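Local coordinates for heme-binding protein A (Haemophilus parasuis 29755, PDB 3TPA) that probably binds glutathione as the periplasmic solute-binding component of a bacterial peptide-type transport system, at residues E267-A272 / P316-V321; K20-I25 / T181-P186. The protein carries 1 engineered substitution. One frame throughout, in Å; residues are numbered along the deposited sequence.

Interaction 1. Residues E267-A272 / P316-V321; sequences EGLNLA and PFPDAV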
loop_
_atom_site.group_PDB
_atom_site.type_symbol
_atom_site.label_atom_id
_atom_site.label_comp_id
_atom_site.label_asym_id
_atom_site.label_seq_id
_atom_site.Cartn_x
_atom_site.Cartn_y
_atom_site.Cartn_z
ATOM N N GLU A 267 4.790 -5.749 -9.965
ATOM C CA GLU A 267 5.421 -5.818 -8.648
ATOM C C GLU A 267 4.605 -5.051 -7.629
ATOM O O GLU A 267 4.039 -4.008 -7.937
ATOM C CB GLU A 267 6.858 -5.285 -8.736
ATOM C CG GLU A 267 7.699 -6.070 -9.749
ATOM C CD GLU A 267 9.101 -5.527 -9.892
ATOM O OE1 GLU A 267 9.267 -4.296 -9.870
ATOM O OE2 GLU A 267 10.044 -6.328 -10.022
ATOM N N GLY A 268 4.522 -5.594 -6.420
ATOM C CA GLY A 268 3.840 -4.914 -5.341
ATOM C C GLY A 268 4.765 -3.832 -4.812
ATOM O O GLY A 268 5.970 -3.908 -5.005
ATOM N N LEU A 269 4.200 -2.830 -4.156
ATOM C CA LEU A 269 4.991 -1.766 -3.533
ATOM C C LEU A 269 5.381 -2.215 -2.136
ATOM O O LEU A 269 4.897 -1.684 -1.138
ATOM C CB LEU A 269 4.183 -0.471 -3.479
ATOM C CG LEU A 269 3.594 -0.053 -4.829
ATOM C CD1 LEU A 269 2.664 1.155 -4.682
ATOM C CD2 LEU A 269 4.676 0.221 -5.867
ATOM N N ASN A 270 6.253 -3.216 -2.077
ATOM C CA ASN A 270 6.634 -3.850 -0.820
ATOM C C ASN A 270 8.066 -4.355 -0.926
ATOM O O ASN A 270 8.675 -4.268 -1.989
ATOM C CB ASN A 270 5.647 -4.986 -0.423
ATOM C CG ASN A 270 5.611 -6.144 -1.418
ATOM O OD1 ASN A 270 6.573 -6.418 -2.109
ATOM N ND2 ASN A 270 4.486 -6.842 -1.467
ATOM N N LEU A 271 8.610 -4.837 0.180
ATOM C CA LEU A 271 9.974 -5.368 0.210
ATOM C C LEU A 271 10.061 -6.433 1.276
ATOM O O LEU A 271 9.639 -6.220 2.416
ATOM C CB LEU A 271 10.987 -4.267 0.553
ATOM C CG LEU A 271 12.461 -4.713 0.707
ATOM C CD1 LEU A 271 13.001 -5.244 -0.617
ATOM C CD2 LEU A 271 13.374 -3.562 1.245
ATOM N N ALA A 272 10.593 -7.590 0.902
ATOM C CA ALA A 272 10.883 -8.635 1.866
ATOM C C ALA A 272 12.378 -8.591 2.015
ATOM O O ALA A 272 13.090 -8.531 1.021
ATOM C CB ALA A 272 10.449 -9.994 1.331
ATOM N N PRO A 316 15.665 -0.919 -2.431
ATOM C CA PRO A 316 14.688 -1.137 -1.349
ATOM C C PRO A 316 13.226 -0.881 -1.757
ATOM O O PRO A 316 12.342 -1.039 -0.917
ATOM C CB PRO A 316 15.118 -0.121 -0.287
ATOM C CG PRO A 316 15.825 0.938 -1.057
ATOM C CD PRO A 316 16.528 0.247 -2.169
ATOM N N PHE A 317 12.997 -0.466 -3.002
ATOM C CA PHE A 317 11.664 -0.336 -3.560
ATOM C C PHE A 317 11.701 -0.692 -5.043
ATOM O O PHE A 317 12.741 -0.560 -5.672
ATOM C CB PHE A 317 11.076 1.067 -3.337
ATOM C CG PHE A 317 12.079 2.189 -3.444
ATOM C CD1 PHE A 317 12.680 2.496 -4.650
ATOM C CD2 PHE A 317 12.400 2.951 -2.332
ATOM C CE1 PHE A 317 13.592 3.547 -4.743
ATOM C CE2 PHE A 317 13.309 3.998 -2.422
ATOM C CZ PHE A 317 13.908 4.291 -3.627
ATOM N N PRO A 318 10.575 -1.167 -5.601
ATOM C CA PRO A 318 10.557 -1.569 -7.018
ATOM C C PRO A 318 10.664 -0.378 -7.972
ATOM O O PRO A 318 10.555 0.779 -7.553
ATOM C CB PRO A 318 9.193 -2.259 -7.173
ATOM C CG PRO A 318 8.340 -1.596 -6.149
ATOM C CD PRO A 318 9.261 -1.346 -4.966
ATOM N N ASP A 319 10.851 -0.669 -9.256
ATOM C CA ASP A 319 11.107 0.380 -10.223
ATOM C C ASP A 319 9.898 1.251 -10.537
ATOM O O ASP A 319 10.021 2.197 -11.304
ATOM C CB ASP A 319 11.751 -0.177 -11.508
ATOM C CG ASP A 319 10.776 -0.972 -12.396
ATOM O OD1 ASP A 319 9.630 -1.254 -11.999
ATOM O OD2 ASP A 319 11.194 -1.332 -13.519
ATOM N N ALA A 320 8.742 0.965 -9.937
ATOM C CA ALA A 320 7.616 1.892 -10.057
ATOM C C ALA A 320 7.795 3.129 -9.165
ATOM O O ALA A 320 7.118 4.137 -9.366
ATOM C CB ALA A 320 6.325 1.212 -9.713
ATOM N N VAL A 321 8.682 3.037 -8.172
ATOM C CA VAL A 321 8.827 4.101 -7.173
ATOM C C VAL A 321 9.866 5.145 -7.569
ATOM O O VAL A 321 10.919 4.807 -8.101
ATOM C CB VAL A 321 9.157 3.538 -5.760
ATOM C CG1 VAL A 321 9.266 4.661 -4.759
ATOM C CG2 VAL A 321 8.092 2.552 -5.297
HETATM O O HOH W 1 7.789 -2.176 -10.264
HETATM O O HOH W 2 11.658 -3.281 -10.021
#

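Interaction 2. Residues K20-I25 / T181-P186; sequences KLSPAI and TLDQQP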
loop_
_atom_site.group_PDB
_atom_site.type_symbol
_atom_site.label_atom_id
_atom_site.label_comp_id
_atom_site.label_asym_id
_atom_site.label_seq_id
_atom_site.Cartn_x
_atom_site.Cartn_y
_atom_site.Cartn_z
ATOM N N LYS A 20 -16.490 -3.596 6.020
ATOM C CA LYS A 20 -16.923 -2.201 6.125
ATOM C C LYS A 20 -17.100 -1.531 4.766
ATOM O O LYS A 20 -16.224 -1.625 3.915
ATOM C CB LYS A 20 -15.921 -1.426 6.987
ATOM C CG LYS A 20 -16.136 -1.648 8.479
ATOM C CD LYS A 20 -14.867 -1.410 9.257
ATOM C CE LYS A 20 -14.991 -1.928 10.681
ATOM N NZ LYS A 20 -13.651 -2.046 11.319
ATOM N N LEU A 21 -18.231 -0.865 4.554
ATOM C CA LEU A 21 -18.439 -0.113 3.311
ATOM C C LEU A 21 -18.204 1.391 3.489
ATOM O O LEU A 21 -18.854 2.223 2.846
ATOM C CB LEU A 21 -19.841 -0.364 2.757
ATOM C CG LEU A 21 -20.111 -1.804 2.309
ATOM C CD1 LEU A 21 -21.582 -2.004 2.058
ATOM C CD2 LEU A 21 -19.290 -2.174 1.067
ATOM N N SER A 22 -17.276 1.731 4.376
ATOM C CA SER A 22 -16.971 3.126 4.680
ATOM C C SER A 22 -15.464 3.290 4.735
ATOM O O SER A 22 -14.842 2.879 5.711
ATOM C CB SER A 22 -17.588 3.529 6.021
ATOM O OG SER A 22 -17.165 4.823 6.448
ATOM N N PRO A 23 -14.869 3.877 3.680
ATOM C CA PRO A 23 -13.405 3.991 3.595
ATOM C C PRO A 23 -12.736 4.695 4.759
ATOM O O PRO A 23 -11.626 4.307 5.095
ATOM C CB PRO A 23 -13.160 4.779 2.287
ATOM C CG PRO A 23 -14.491 5.221 1.808
ATOM C CD PRO A 23 -15.528 4.337 2.447
ATOM N N ALA A 24 -13.365 5.699 5.368
ATOM C CA ALA A 24 -12.708 6.423 6.459
ATOM C C ALA A 24 -12.334 5.497 7.627
ATOM O O ALA A 24 -11.343 5.730 8.328
ATOM C CB ALA A 24 -13.599 7.571 6.962
ATOM N N ILE A 25 -13.125 4.451 7.837
ATOM C CA ILE A 25 -12.956 3.603 9.030
ATOM C C ILE A 25 -12.546 2.165 8.738
ATOM O O ILE A 25 -12.790 1.269 9.536
ATOM C CB ILE A 25 -14.225 3.589 9.918
ATOM C CG1 ILE A 25 -15.425 3.064 9.131
ATOM C CG2 ILE A 25 -14.532 4.988 10.437
ATOM C CD1 ILE A 25 -16.668 2.817 9.979
ATOM N N THR A 181 -25.926 4.967 9.325
ATOM C CA THR A 181 -26.299 4.714 7.946
ATOM C C THR A 181 -25.269 5.307 6.983
ATOM O O THR A 181 -25.141 4.852 5.846
ATOM C CB THR A 181 -27.695 5.248 7.640
ATOM O OG1 THR A 181 -28.645 4.571 8.469
ATOM C CG2 THR A 181 -28.058 5.006 6.194
ATOM N N LEU A 182 -24.542 6.322 7.444
ATOM C CA LEU A 182 -23.542 6.984 6.615
ATOM C C LEU A 182 -22.491 5.970 6.211
ATOM O O LEU A 182 -21.987 5.990 5.089
ATOM C CB LEU A 182 -22.872 8.143 7.370
ATOM C CG LEU A 182 -21.964 9.078 6.555
ATOM C CD1 LEU A 182 -22.753 9.992 5.624
ATOM C CD2 LEU A 182 -21.097 9.903 7.474
ATOM N N ASP A 183 -22.174 5.069 7.132
ATOM C CA ASP A 183 -21.126 4.089 6.889
ATOM C C ASP A 183 -21.645 2.813 6.216
ATOM O O ASP A 183 -20.898 2.121 5.537
ATOM C CB ASP A 183 -20.415 3.750 8.199
ATOM C CG ASP A 183 -19.719 4.940 8.798
ATOM O OD1 ASP A 183 -18.982 5.620 8.056
ATOM O OD2 ASP A 183 -19.923 5.207 10.002
ATOM N N GLN A 184 -22.928 2.518 6.391
ATOM C CA GLN A 184 -23.488 1.251 5.928
ATOM C C GLN A 184 -24.165 1.344 4.578
ATOM O O GLN A 184 -24.254 0.352 3.864
ATOM C CB GLN A 184 -24.481 0.698 6.954
ATOM C CG GLN A 184 -23.839 0.355 8.286
ATOM C CD GLN A 184 -24.864 0.151 9.374
ATOM O OE1 GLN A 184 -26.065 0.169 9.117
ATOM N NE2 GLN A 184 -24.397 -0.038 10.599
ATOM N N GLN A 185 -24.653 2.533 4.235
ATOM C CA GLN A 185 -25.328 2.748 2.958
ATOM C C GLN A 185 -24.641 3.907 2.260
ATOM O O GLN A 185 -25.108 5.047 2.313
ATOM C CB GLN A 185 -26.810 3.061 3.176
ATOM C CG GLN A 185 -27.469 2.162 4.196
ATOM C CD GLN A 185 -27.752 0.784 3.651
ATOM O OE1 GLN A 185 -27.839 0.593 2.435
ATOM N NE2 GLN A 185 -27.901 -0.190 4.546
ATOM N N PRO A 186 -23.511 3.617 1.607
ATOM C CA PRO A 186 -22.636 4.686 1.107
ATOM C C PRO A 186 -23.248 5.509 -0.018
ATOM O O PRO A 186 -23.908 4.976 -0.909
ATOM C CB PRO A 186 -21.388 3.925 0.622
ATOM C CG PRO A 186 -21.875 2.505 0.380
ATOM C CD PRO A 186 -22.933 2.275 1.416
HETATM O O HOH W 3 -19.876 4.738 3.392
HETATM O O HOH W 4 -19.397 0.226 7.004
#

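Interaction 1. Residues E267-A272 / P316-V321
The broken strand 261-276 of the mixed sheet meets a type I beta turn, Pro318 to Val321, in the loop that follows strand 310-312. Pro318 carries the contact. Two oxygens rest on its ring carbons in van der Waals contact: Glu267 OE1 lies 3.4 Å from Pro318 CB, and Gly268 O lies 3.5 Å from Pro318 CG. The Glu267 and Pro318 side chains slide past each other in opposite directions. Leu269, centre of an inverse gamma turn, crosses Pro318 at about a right angle. Its CD2 touches Pro318 CG at 4.1 Å and also reaches Ala320 CB and Val321 CG2. Leu271 CG, anti to the backbone N (chi1 176°), lies 4.0 Å from Pro316 O. Leu271 CD2 packs on Pro316 CB at 4.2 Å. Water 1 donates to Glu267 OE1 and to Asp319 OD1. Water 2 donates to Glu267 OE1 and accepts from Asp319 N at 2.8 Å. The carboxylate planes are turned 63° apart, with Glu267 OE1 3.7 Å from Asp319 OD1. Glu267 OE2 is hydrogen-bonded to Thr311 OG1. Phe422 of helix 420-427 touches Pro318 and Val321. Apolar packing around Pro318 lies beside a hydrated acidic pair. Water 1 probably eases the repulsion between the carboxylates, which may raise each other's pKa.

Interaction 2. Residues K20-I25 / T181-P186
The hydroxyl of Ser22 donates a hydrogen bond to Asp183, with Ser22 OG 2.6 Å from Asp183 OD1. OD1 is met on the anti side of the carboxylate, 35° out of its plane. The Ser22 rotamer, with OG anti to the backbone N (chi1 172°), carries OG across to OD1. Ser22 CB also lies 3.6 Å from Asp183 CB. Ile25 brings CD1 to within 3.9 Å of Asp183 CG, and the two side chains cross at about a right angle. Leu21 CB packs on Pro186 CG at 4.2 Å. Water 3 donates to Leu21 O and Leu182 O. Water 4 accepts from Leu21 N at 2.9 Å and donates to Asp183 O. The loop after strand 9-14 thus packs on the short helix 181-184 and the residues that follow it, with Phe194 of strand 192-194 against Leu21 and Pro186. In the next shell, Arg103 NH1 of helix 94-105 forms a salt bridge with Asp183 OD1, and Ser115 OG is hydrogen-bonded to Asp183 OD2. Tyr165 OH links Ser22 OG with Ala24 N of the same loop. Both carboxylate oxygens of the buried Asp183 have partners. The arginine would be expected to stabilise its ionised form, and the waters bridge backbone groups that do not bond directly.

From the N terminus, the chain leaves strand 9-14 and enters the loop of interaction 2. That contact closes when 181-186 returns after 155 residues, which include the antiparallel sheet with strands 44-46 to 141-146. Helix 181-184 is thereby joined to the loop after strand 9-14, shortly before strand 192-194. Interaction 1 opens later, on strand 261-276, and closes after a shorter excursion of 43 residues through helices 286-294 and 298-306. It joins that strand of the six-stranded mixed sheet to the loop before helix 335-344. The contacts follow in series and neither nest nor cross. Their nearest atoms are about 18 Å apart.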